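Local coordinates for protein probable glutathione S-transferase (Bordetella bronchiseptica RB50, PDB 3H1N) that probably conjugates glutathione to electrophilic substrates, as a dimeric member of the glutathione S-transferase family, at residues 126-131 with 147-152; 190-195 with 212-217; 198-203 with 243-248. One frame throughout, in Å; residues are numbered along the deposited sequence.

Contact 1: 126-131 with 147-152; sequences HDVHHP and RRAADF
The carboxylate of Asp127 is gripped at both oxygens, and one of the two bonds leads across to Arg148. Water 1 donates to Asp127 OD2 at 2.6 Å and accepts from Arg148 NH1 at 2.9 Å. On the other oxygen, His126 ND1 donates to Asp127 OD1 at 2.9 Å, nearly along the C-O axis and close to the imidazole plane. The two charged groups do not form a direct salt bridge. Asp127 OD2 stands off the plane of the guanidinium, 4.2 Å from Arg148 NH2, where none of its hydrogens is aimed. Instead, Asp127 CB sits over one face of the guanidinium, 3.7 Å from Arg148 CZ. The arginine chain bends at chi2 (137°), and Arg148 CD touches both Asp127 O and Pro131 CB. Beside these polar groups the contact is apolar. Val128 CG2 points anti to its backbone N and presses on helix 142-167, with Ala149 CB at 3.7 Å and Phe152 CB at 4.0 Å. The contact joins the end of helix 105-127 to helix 142-167 in the all-helical C-terminal domain of the glutathione S-transferase fold. It forms part of the dimer interface: Arg148 NH1 donates to Pro131 O of the second subunit, and the reciprocal bond is made as well. The nearby negative charge of Asp127 probably favours the charged arginine, so one guanidinium reaches both the water held by Asp127 and the partner subunit.

Contact 2: 190-195 with 212-217; sequences HVVEGL and RLMALH
A very short hydrogen bond joins two helices here: His217 NE2, on helix 211-221, donates to Glu193 OE2, on helix 183-198, at 2.5 Å. The helices belong to the all-helical C-terminal domain of the glutathione S-transferase fold. Their short segments cross at -102°, almost perpendicular, with axes 10.3 Å apart at closest approach. The His-carboxylate bond is bent, with an N-H...O angle of 142°. The oxygen is at the ring edge, and carboxylate and imidazole are nearly coplanar. Glu193 gets there by folding back at chi2 (-67°), which carries the carboxylate to the ring and brings its own CG near the ring plane too. The exact length of so short a bond is doubtful. The other carboxylate oxygen, Glu193 OE1, has a long, weak ion pair with Arg235. Val192 works on the ring from another direction. Its CG1 lies over one face of His217, 4.0 Å from the centroid, in a CH-pi contact. The ring is therefore held at its edge by a carboxylate oxygen and over a face by a methyl. Tyr189, about one turn before Glu193 on helix 183-198, also meets this imidazole. The two branches of Val192 divide the work. CG1 serves the histidine and also touches the selenium of Met214. That selenomethionine curls back at chi2 and chi3, so that its CE too comes near the valine. The other branch meets a leucine tip to tip, with Val192 CG2 3.9 Å from Leu213 CD1.

Contact 3: 198-203 with 243-248; sequences AFPRRM and FRHYPE
Arg244 touches Ala198 through its backbone and sends its side chain the other way. Ala198 CB rests against the 243-248 loop, 3.4 Å from Arg244 O, and also faces Phe243. Arg244 CB points away from residues 198-203 and lies 3.6 Å from Tyr246 CE2. From there the chain runs extended (chi2 -173°), and its CG and CD pass alongside the tyrosine ring. NE comes next and is bonded to Gly241 O. At the tip, Arg244 NH1 donates to Tyr246 OH at 3.0 Å, almost straight and in the guanidinium plane. The side chain is thus fixed within its own loop, while its carbonyl oxygen meets the alanine. On the side facing residues 198-203, the His245 ring packs beside Pro200, and the two side chains cross at about a right angle. The imidazole is probably turned over in the model, so the shape of this packing is safer than the identity of its atoms. Water 2 appears to donate to Ala198 O at 2.8 Å, and it accepts from Tyr246 N at 2.9 Å. Water 3 makes a second bridge, accepting from Arg201 NH1 and donating to Pro247 O. Together with Ala198, these waters lay the C-terminal tail along the helical domain, at the turn between helices 183-198 and 200-206. Asp250, further on, accepts from the backbone N of Arg201 and of Arg202 at the start of helix 200-206. No direct hydrogen bond joins the two segments. Their polar link is carried by water, while methyl, proline and imidazole surfaces supply the close fit.

From the N terminus, the thioredoxin-like sheet comes first, and all three contacts follow it in the helical part. Contact 1 closes first, over the loop that leads from helix 105-127 into helix 142-167. Contact 2 opens later and ties helix 183-198 to helix 211-221. Contact 3 starts between those two segments and ends beyond them, so contacts 2 and 3 cross. It brings the C-terminal tail back to the turn before helix 200-206. The three share one core: Phe152 of contact 1 packs on Leu195 and on Phe199, while Phe243 of contact 3 lies on Gly194 and Val191. Arg244 also reaches His129 and His130.

Contact 1: 126-131 with 147-152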
loop_
_atom_site.group_PDB
_atom_site.type_symbol
_atom_site.label_atom_id
_atom_site.label_comp_id
_atom_site.label_asym_id
_atom_site.label_seq_id
_atom_site.Cartn_x
_atom_site.Cartn_y
_atom_site.Cartn_z
ATOM N N HIS B 126 -9.271 0.474 -10.037
ATOM C CA HIS B 126 -10.537 0.049 -9.448
ATOM C C HIS B 126 -11.393 1.253 -9.120
ATOM O O HIS B 126 -12.599 1.283 -9.390
ATOM C CB HIS B 126 -10.312 -0.753 -8.171
ATOM C CG HIS B 126 -11.562 -0.967 -7.380
ATOM N ND1 HIS B 126 -11.923 -0.145 -6.335
ATOM C CD2 HIS B 126 -12.551 -1.882 -7.498
ATOM C CE1 HIS B 126 -13.072 -0.557 -5.831
ATOM N NE2 HIS B 126 -13.474 -1.609 -6.518
ATOM N N ASP B 127 -10.765 2.241 -8.502
ATOM C CA ASP B 127 -11.489 3.399 -8.029
ATOM C C ASP B 127 -12.035 4.261 -9.180
ATOM O O ASP B 127 -12.922 5.062 -8.958
ATOM C CB ASP B 127 -10.614 4.208 -7.077
ATOM C CG ASP B 127 -10.407 3.516 -5.726
ATOM O OD1 ASP B 127 -10.921 2.395 -5.494
ATOM O OD2 ASP B 127 -9.747 4.126 -4.863
ATOM N N VAL B 128 -11.550 4.072 -10.414
ATOM C CA VAL B 128 -12.073 4.841 -11.544
ATOM C C VAL B 128 -13.578 4.557 -11.740
ATOM O O VAL B 128 -14.340 5.454 -12.082
ATOM C CB VAL B 128 -11.265 4.581 -12.855
ATOM C CG1 VAL B 128 -11.728 3.312 -13.554
ATOM C CG2 VAL B 128 -11.386 5.767 -13.794
ATOM N N HIS B 129 -13.985 3.302 -11.517
ATOM C CA HIS B 129 -15.387 2.888 -11.673
ATOM C C HIS B 129 -16.146 2.772 -10.362
ATOM O O HIS B 129 -17.372 2.652 -10.371
ATOM C CB HIS B 129 -15.540 1.608 -12.518
ATOM C CG HIS B 129 -14.673 0.464 -12.079
ATOM N ND1 HIS B 129 -14.924 -0.265 -10.934
ATOM C CD2 HIS B 129 -13.584 -0.103 -12.653
ATOM C CE1 HIS B 129 -14.016 -1.222 -10.815
ATOM N NE2 HIS B 129 -13.188 -1.140 -11.843
ATOM N N HIS B 130 -15.421 2.834 -9.244
ATOM C CA HIS B 130 -16.030 2.916 -7.921
ATOM C C HIS B 130 -15.476 4.101 -7.123
ATOM O O HIS B 130 -14.893 3.918 -6.040
ATOM C CB HIS B 130 -15.871 1.605 -7.139
ATOM C CG HIS B 130 -16.716 0.498 -7.676
ATOM N ND1 HIS B 130 -17.802 -0.009 -7.000
ATOM C CD2 HIS B 130 -16.651 -0.175 -8.850
ATOM C CE1 HIS B 130 -18.370 -0.952 -7.736
ATOM N NE2 HIS B 130 -17.687 -1.074 -8.861
ATOM N N PRO B 131 -15.671 5.322 -7.643
ATOM C CA PRO B 131 -15.086 6.511 -7.014
ATOM C C PRO B 131 -15.785 6.943 -5.737
ATOM O O PRO B 131 -15.185 7.669 -4.924
ATOM C CB PRO B 131 -15.246 7.588 -8.096
ATOM C CG PRO B 131 -16.457 7.133 -8.887
ATOM C CD PRO B 131 -16.329 5.642 -8.925
ATOM N N ARG B 147 -16.022 11.467 -14.603
ATOM C CA ARG B 147 -15.138 12.534 -14.157
ATOM C C ARG B 147 -13.787 11.986 -13.703
ATOM O O ARG B 147 -12.732 12.480 -14.131
ATOM C CB ARG B 147 -15.807 13.336 -13.036
ATOM C CG ARG B 147 -17.014 14.150 -13.520
ATOM C CD ARG B 147 -17.729 14.858 -12.389
ATOM N NE ARG B 147 -16.877 15.844 -11.732
ATOM C CZ ARG B 147 -17.178 16.465 -10.592
ATOM N NH1 ARG B 147 -18.319 16.225 -9.962
ATOM N NH2 ARG B 147 -16.336 17.347 -10.085
ATOM N N ARG B 148 -13.819 10.967 -12.844
ATOM C CA ARG B 148 -12.585 10.329 -12.383
ATOM C C ARG B 148 -11.765 9.720 -13.528
ATOM O O ARG B 148 -10.532 9.844 -13.542
ATOM C CB ARG B 148 -12.892 9.266 -11.319
ATOM C CG ARG B 148 -11.630 8.583 -10.819
ATOM C CD ARG B 148 -11.613 8.386 -9.329
ATOM N NE ARG B 148 -10.316 7.845 -8.919
ATOM C CZ ARG B 148 -9.879 7.801 -7.665
ATOM N NH1 ARG B 148 -10.625 8.273 -6.668
ATOM N NH2 ARG B 148 -8.678 7.297 -7.409
ATOM N N ALA B 149 -12.445 9.082 -14.489
ATOM C CA ALA B 149 -11.794 8.486 -15.649
ATOM C C ALA B 149 -10.990 9.489 -16.485
ATOM O O ALA B 149 -9.883 9.179 -16.945
ATOM C CB ALA B 149 -12.824 7.733 -16.543
ATOM N N ALA B 150 -11.534 10.695 -16.649
ATOM C CA ALA B 150 -10.841 11.726 -17.413
ATOM C C ALA B 150 -9.478 12.036 -16.784
ATOM O O ALA B 150 -8.495 12.132 -17.497
ATOM C CB ALA B 150 -11.691 12.986 -17.561
ATOM N N ASP B 151 -9.411 12.138 -15.461
ATOM C CA ASP B 151 -8.126 12.360 -14.777
ATOM C C ASP B 151 -7.200 11.134 -14.814
ATOM O O ASP B 151 -5.981 11.262 -14.984
ATOM C CB ASP B 151 -8.351 12.807 -13.329
ATOM C CG ASP B 151 -7.049 13.205 -12.630
ATOM O OD1 ASP B 151 -6.371 14.144 -13.107
ATOM O OD2 ASP B 151 -6.697 12.572 -11.606
ATOM N N PHE B 152 -7.772 9.947 -14.653
ATOM C CA PHE B 152 -6.969 8.736 -14.615
ATOM C C PHE B 152 -6.292 8.569 -15.984
ATOM O O PHE B 152 -5.080 8.311 -16.065
ATOM C CB PHE B 152 -7.847 7.526 -14.272
ATOM C CG PHE B 152 -7.091 6.201 -14.189
ATOM C CD1 PHE B 152 -6.185 5.961 -13.157
ATOM C CD2 PHE B 152 -7.315 5.191 -15.120
ATOM C CE1 PHE B 152 -5.494 4.747 -13.060
ATOM C CE2 PHE B 152 -6.636 3.957 -15.033
ATOM C CZ PHE B 152 -5.725 3.734 -14.010
HETATM O O HOH W 1 -10.092 6.653 -4.268
#

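Contact 2: 190-195 with 212-217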
loop_
_atom_site.group_PDB
_atom_site.type_symbol
_atom_site.label_atom_id
_atom_site.label_comp_id
_atom_site.label_asym_id
_atom_site.label_seq_id
_atom_site.Cartn_x
_atom_site.Cartn_y
_atom_site.Cartn_z
ATOM N N HIS B 190 1.365 -7.690 -15.108
ATOM C CA HIS B 190 -0.060 -7.875 -14.878
ATOM C C HIS B 190 -0.853 -6.568 -14.895
ATOM O O HIS B 190 -1.950 -6.518 -15.460
ATOM C CB HIS B 190 -0.370 -8.677 -13.600
ATOM C CG HIS B 190 -1.835 -8.960 -13.431
ATOM N ND1 HIS B 190 -2.525 -9.806 -14.272
ATOM C CD2 HIS B 190 -2.748 -8.462 -12.564
ATOM C CE1 HIS B 190 -3.797 -9.842 -13.911
ATOM N NE2 HIS B 190 -3.957 -9.038 -12.870
ATOM N N VAL B 191 -0.316 -5.519 -14.279
ATOM C CA VAL B 191 -1.001 -4.229 -14.295
ATOM C C VAL B 191 -1.121 -3.678 -15.744
ATOM O O VAL B 191 -2.144 -3.071 -16.110
ATOM C CB VAL B 191 -0.395 -3.222 -13.257
ATOM C CG1 VAL B 191 0.935 -2.602 -13.751
ATOM C CG2 VAL B 191 -1.414 -2.151 -12.917
ATOM N N VAL B 192 -0.120 -3.952 -16.587
ATOM C CA VAL B 192 -0.202 -3.554 -17.995
ATOM C C VAL B 192 -1.284 -4.383 -18.728
ATOM O O VAL B 192 -2.043 -3.837 -19.549
ATOM C CB VAL B 192 1.183 -3.642 -18.719
ATOM C CG1 VAL B 192 1.033 -3.432 -20.218
ATOM C CG2 VAL B 192 2.165 -2.621 -18.132
ATOM N N GLU B 193 -1.371 -5.682 -18.419
ATOM C CA GLU B 193 -2.457 -6.510 -18.960
ATOM C C GLU B 193 -3.809 -5.941 -18.583
ATOM O O GLU B 193 -4.709 -5.885 -19.419
ATOM C CB GLU B 193 -2.397 -7.961 -18.446
ATOM C CG GLU B 193 -1.395 -8.838 -19.145
ATOM C CD GLU B 193 -1.767 -9.095 -20.588
ATOM O OE1 GLU B 193 -2.857 -9.649 -20.854
ATOM O OE2 GLU B 193 -0.962 -8.736 -21.466
ATOM N N GLY B 194 -3.941 -5.559 -17.316
ATOM C CA GLY B 194 -5.171 -4.971 -16.797
ATOM C C GLY B 194 -5.563 -3.677 -17.499
ATOM O O GLY B 194 -6.729 -3.487 -17.839
ATOM N N LEU B 195 -4.588 -2.797 -17.715
ATOM C CA LEU B 195 -4.828 -1.525 -18.400
ATOM C C LEU B 195 -5.174 -1.723 -19.879
ATOM O O LEU B 195 -6.043 -1.019 -20.426
ATOM C CB LEU B 195 -3.642 -0.567 -18.222
ATOM C CG LEU B 195 -3.465 -0.010 -16.796
ATOM C CD1 LEU B 195 -2.180 0.828 -16.630
ATOM C CD2 LEU B 195 -4.665 0.828 -16.369
ATOM N N ARG B 212 10.571 0.307 -23.106
ATOM C CA ARG B 212 11.139 -0.601 -22.091
ATOM C C ARG B 212 10.041 -1.314 -21.306
ATOM O O ARG B 212 10.114 -2.532 -21.097
ATOM C CB ARG B 212 12.112 0.107 -21.143
ATOM C CG ARG B 212 13.358 0.687 -21.814
ATOM C CD ARG B 212 14.400 1.108 -20.780
ATOM N NE ARG B 212 14.039 2.369 -20.146
ATOM C CZ ARG B 212 14.382 3.571 -20.611
ATOM N NH1 ARG B 212 15.101 3.687 -21.719
ATOM N NH2 ARG B 212 14.003 4.664 -19.966
ATOM N N LEU B 213 9.014 -0.560 -20.911
ATOM C CA LEU B 213 7.848 -1.121 -20.230
ATOM C C LEU B 213 7.140 -2.181 -21.078
ATOM O O LEU B 213 6.762 -3.231 -20.577
ATOM C CB LEU B 213 6.854 -0.013 -19.848
ATOM C CG LEU B 213 5.530 -0.422 -19.191
ATOM C CD1 LEU B 213 5.772 -1.141 -17.862
ATOM C CD2 LEU B 213 4.663 0.807 -18.957
HETATM N N MSE B 214 6.940 -1.893 -22.353
HETATM C CA MSE B 214 6.279 -2.841 -23.239
HETATM C C MSE B 214 7.174 -4.047 -23.549
HETATM O O MSE B 214 6.684 -5.173 -23.708
HETATM C CB MSE B 214 5.764 -2.136 -24.501
HETATM C CG MSE B 214 4.762 -0.992 -24.183
HETATM SE SE MSE B 214 3.347 -1.418 -22.860
HETATM C CE MSE B 214 2.422 -2.717 -23.972
ATOM N N ALA B 215 8.483 -3.814 -23.614
ATOM C CA ALA B 215 9.440 -4.911 -23.707
ATOM C C ALA B 215 9.355 -5.811 -22.474
ATOM O O ALA B 215 9.354 -7.034 -22.604
ATOM C CB ALA B 215 10.860 -4.390 -23.900
ATOM N N LEU B 216 9.275 -5.206 -21.289
ATOM C CA LEU B 216 9.152 -5.974 -20.050
ATOM C C LEU B 216 7.883 -6.813 -20.060
ATOM O O LEU B 216 7.916 -8.007 -19.748
ATOM C CB LEU B 216 9.178 -5.063 -18.824
ATOM C CG LEU B 216 9.070 -5.939 -17.564
ATOM C CD1 LEU B 216 10.249 -5.788 -16.654
ATOM C CD2 LEU B 216 7.743 -5.775 -16.834
ATOM N N HIS B 217 6.774 -6.180 -20.444
ATOM C CA HIS B 217 5.477 -6.834 -20.514
ATOM C C HIS B 217 5.537 -8.076 -21.410
ATOM O O HIS B 217 5.084 -9.161 -21.012
ATOM C CB HIS B 217 4.417 -5.839 -21.010
ATOM C CG HIS B 217 3.098 -6.468 -21.317
ATOM N ND1 HIS B 217 2.705 -6.778 -22.603
ATOM C CD2 HIS B 217 2.098 -6.881 -20.507
ATOM C CE1 HIS B 217 1.507 -7.335 -22.570
ATOM N NE2 HIS B 217 1.120 -7.412 -21.310
#

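Contact 3: 198-203 with 243-248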
loop_
_atom_site.group_PDB
_atom_site.type_symbol
_atom_site.label_atom_id
_atom_site.label_comp_id
_atom_site.label_asym_id
_atom_site.label_seq_id
_atom_site.Cartn_x
_atom_site.Cartn_y
_atom_site.Cartn_z
ATOM N N ALA B 198 -8.839 -2.761 -19.794
ATOM C CA ALA B 198 -9.779 -1.736 -19.324
ATOM C C ALA B 198 -9.824 -0.471 -20.178
ATOM O O ALA B 198 -10.881 0.153 -20.304
ATOM C CB ALA B 198 -9.486 -1.365 -17.867
ATOM N N PHE B 199 -8.678 -0.083 -20.731
ATOM C CA PHE B 199 -8.540 1.204 -21.417
ATOM C C PHE B 199 -7.809 1.012 -22.719
ATOM O O PHE B 199 -6.750 1.608 -22.919
ATOM C CB PHE B 199 -7.783 2.200 -20.514
ATOM C CG PHE B 199 -8.559 2.599 -19.305
ATOM C CD1 PHE B 199 -9.470 3.651 -19.378
ATOM C CD2 PHE B 199 -8.410 1.911 -18.097
ATOM C CE1 PHE B 199 -10.217 4.022 -18.267
ATOM C CE2 PHE B 199 -9.173 2.261 -16.993
ATOM C CZ PHE B 199 -10.068 3.322 -17.076
ATOM N N PRO B 200 -8.353 0.159 -23.607
ATOM C CA PRO B 200 -7.656 -0.162 -24.866
ATOM C C PRO B 200 -7.414 1.055 -25.769
ATOM O O PRO B 200 -6.337 1.160 -26.371
ATOM C CB PRO B 200 -8.570 -1.193 -25.521
ATOM C CG PRO B 200 -9.906 -0.942 -24.930
ATOM C CD PRO B 200 -9.630 -0.570 -23.499
ATOM N N ARG B 201 -8.365 1.987 -25.823
ATOM C CA ARG B 201 -8.193 3.202 -26.627
ATOM C C ARG B 201 -7.089 4.100 -26.078
ATOM O O ARG B 201 -6.236 4.548 -26.840
ATOM C CB ARG B 201 -9.512 3.979 -26.795
ATOM C CG ARG B 201 -10.510 3.288 -27.731
ATOM C CD ARG B 201 -11.843 4.035 -27.840
ATOM N NE ARG B 201 -11.671 5.419 -28.289
ATOM C CZ ARG B 201 -12.311 6.464 -27.765
ATOM N NH1 ARG B 201 -13.178 6.291 -26.772
ATOM N NH2 ARG B 201 -12.083 7.687 -28.234
ATOM N N ARG B 202 -7.087 4.351 -24.767
ATOM C CA ARG B 202 -6.016 5.155 -24.166
ATOM C C ARG B 202 -4.643 4.485 -24.289
ATOM O O ARG B 202 -3.630 5.161 -24.514
ATOM C CB ARG B 202 -6.317 5.523 -22.708
ATOM C CG ARG B 202 -5.262 6.445 -22.037
ATOM C CD ARG B 202 -5.137 7.801 -22.759
ATOM N NE ARG B 202 -4.354 8.770 -21.986
ATOM C CZ ARG B 202 -3.757 9.847 -22.500
ATOM N NH1 ARG B 202 -3.809 10.100 -23.805
ATOM N NH2 ARG B 202 -3.086 10.673 -21.706
HETATM N N MSE B 203 -4.615 3.156 -24.184
HETATM C CA MSE B 203 -3.353 2.421 -24.292
HETATM C C MSE B 203 -2.832 2.486 -25.727
HETATM O O MSE B 203 -1.619 2.548 -25.953
HETATM C CB MSE B 203 -3.499 0.963 -23.807
HETATM C CG MSE B 203 -3.667 0.831 -22.283
HETATM SE SE MSE B 203 -2.134 1.456 -21.248
HETATM C CE MSE B 203 -1.090 -0.199 -21.322
ATOM N N PHE B 243 -10.029 -4.518 -12.926
ATOM C CA PHE B 243 -9.847 -4.012 -14.292
ATOM C C PHE B 243 -11.097 -4.307 -15.134
ATOM O O PHE B 243 -11.374 -5.458 -15.481
ATOM C CB PHE B 243 -8.578 -4.610 -14.934
ATOM C CG PHE B 243 -7.310 -4.340 -14.143
ATOM C CD1 PHE B 243 -6.680 -3.102 -14.224
ATOM C CD2 PHE B 243 -6.753 -5.328 -13.315
ATOM C CE1 PHE B 243 -5.507 -2.836 -13.510
ATOM C CE2 PHE B 243 -5.581 -5.072 -12.584
ATOM C CZ PHE B 243 -4.958 -3.821 -12.677
ATOM N N ARG B 244 -11.876 -3.264 -15.410
ATOM C CA ARG B 244 -13.163 -3.420 -16.070
ATOM C C ARG B 244 -13.203 -2.595 -17.334
ATOM O O ARG B 244 -12.882 -1.404 -17.325
ATOM C CB ARG B 244 -14.323 -2.996 -15.162
ATOM C CG ARG B 244 -14.475 -3.794 -13.865
ATOM C CD ARG B 244 -15.747 -3.385 -13.146
ATOM N NE ARG B 244 -15.911 -4.031 -11.847
ATOM C CZ ARG B 244 -17.025 -3.967 -11.109
ATOM N NH1 ARG B 244 -18.098 -3.331 -11.560
ATOM N NH2 ARG B 244 -17.078 -4.568 -9.924
ATOM N N HIS B 245 -13.620 -3.220 -18.423
ATOM C CA HIS B 245 -13.756 -2.492 -19.680
ATOM C C HIS B 245 -15.121 -1.808 -19.802
ATOM O O HIS B 245 -16.125 -2.446 -20.109
ATOM C CB HIS B 245 -13.496 -3.410 -20.879
ATOM C CG HIS B 245 -13.720 -2.739 -22.200
ATOM N ND1 HIS B 245 -13.206 -1.496 -22.495
ATOM C CD2 HIS B 245 -14.427 -3.122 -23.289
ATOM C CE1 HIS B 245 -13.578 -1.144 -23.711
ATOM N NE2 HIS B 245 -14.311 -2.117 -24.218
ATOM N N TYR B 246 -15.137 -0.497 -19.572
ATOM C CA TYR B 246 -16.306 0.339 -19.797
ATOM C C TYR B 246 -15.957 1.335 -20.906
ATOM O O TYR B 246 -15.135 2.216 -20.701
ATOM C CB TYR B 246 -16.651 1.101 -18.507
ATOM C CG TYR B 246 -17.168 0.224 -17.388
ATOM C CD1 TYR B 246 -18.294 -0.588 -17.573
ATOM C CD2 TYR B 246 -16.548 0.225 -16.137
ATOM C CE1 TYR B 246 -18.781 -1.392 -16.538
ATOM C CE2 TYR B 246 -17.032 -0.568 -15.090
ATOM C CZ TYR B 246 -18.149 -1.371 -15.297
ATOM O OH TYR B 246 -18.627 -2.151 -14.265
ATOM N N PRO B 247 -16.549 1.177 -22.100
ATOM C CA PRO B 247 -16.217 2.091 -23.208
ATOM C C PRO B 247 -16.354 3.577 -22.818
ATOM O O PRO B 247 -15.532 4.408 -23.237
ATOM C CB PRO B 247 -17.230 1.703 -24.289
ATOM C CG PRO B 247 -17.514 0.252 -24.019
ATOM C CD PRO B 247 -17.517 0.142 -22.508
ATOM N N GLU B 248 -17.349 3.898 -21.987
ATOM C CA GLU B 248 -17.603 5.291 -21.582
ATOM C C GLU B 248 -16.490 5.928 -20.734
ATOM O O GLU B 248 -16.360 7.158 -20.690
ATOM C CB GLU B 248 -18.977 5.435 -20.902
ATOM C CG GLU B 248 -19.124 4.729 -19.545
ATOM C CD GLU B 248 -19.600 3.286 -19.645
ATOM O OE1 GLU B 248 -19.422 2.625 -20.706
ATOM O OE2 GLU B 248 -20.148 2.791 -18.635
HETATM O O HOH W 2 -12.980 1.366 -18.897
HETATM O O HOH W 3 -14.836 4.193 -25.613
#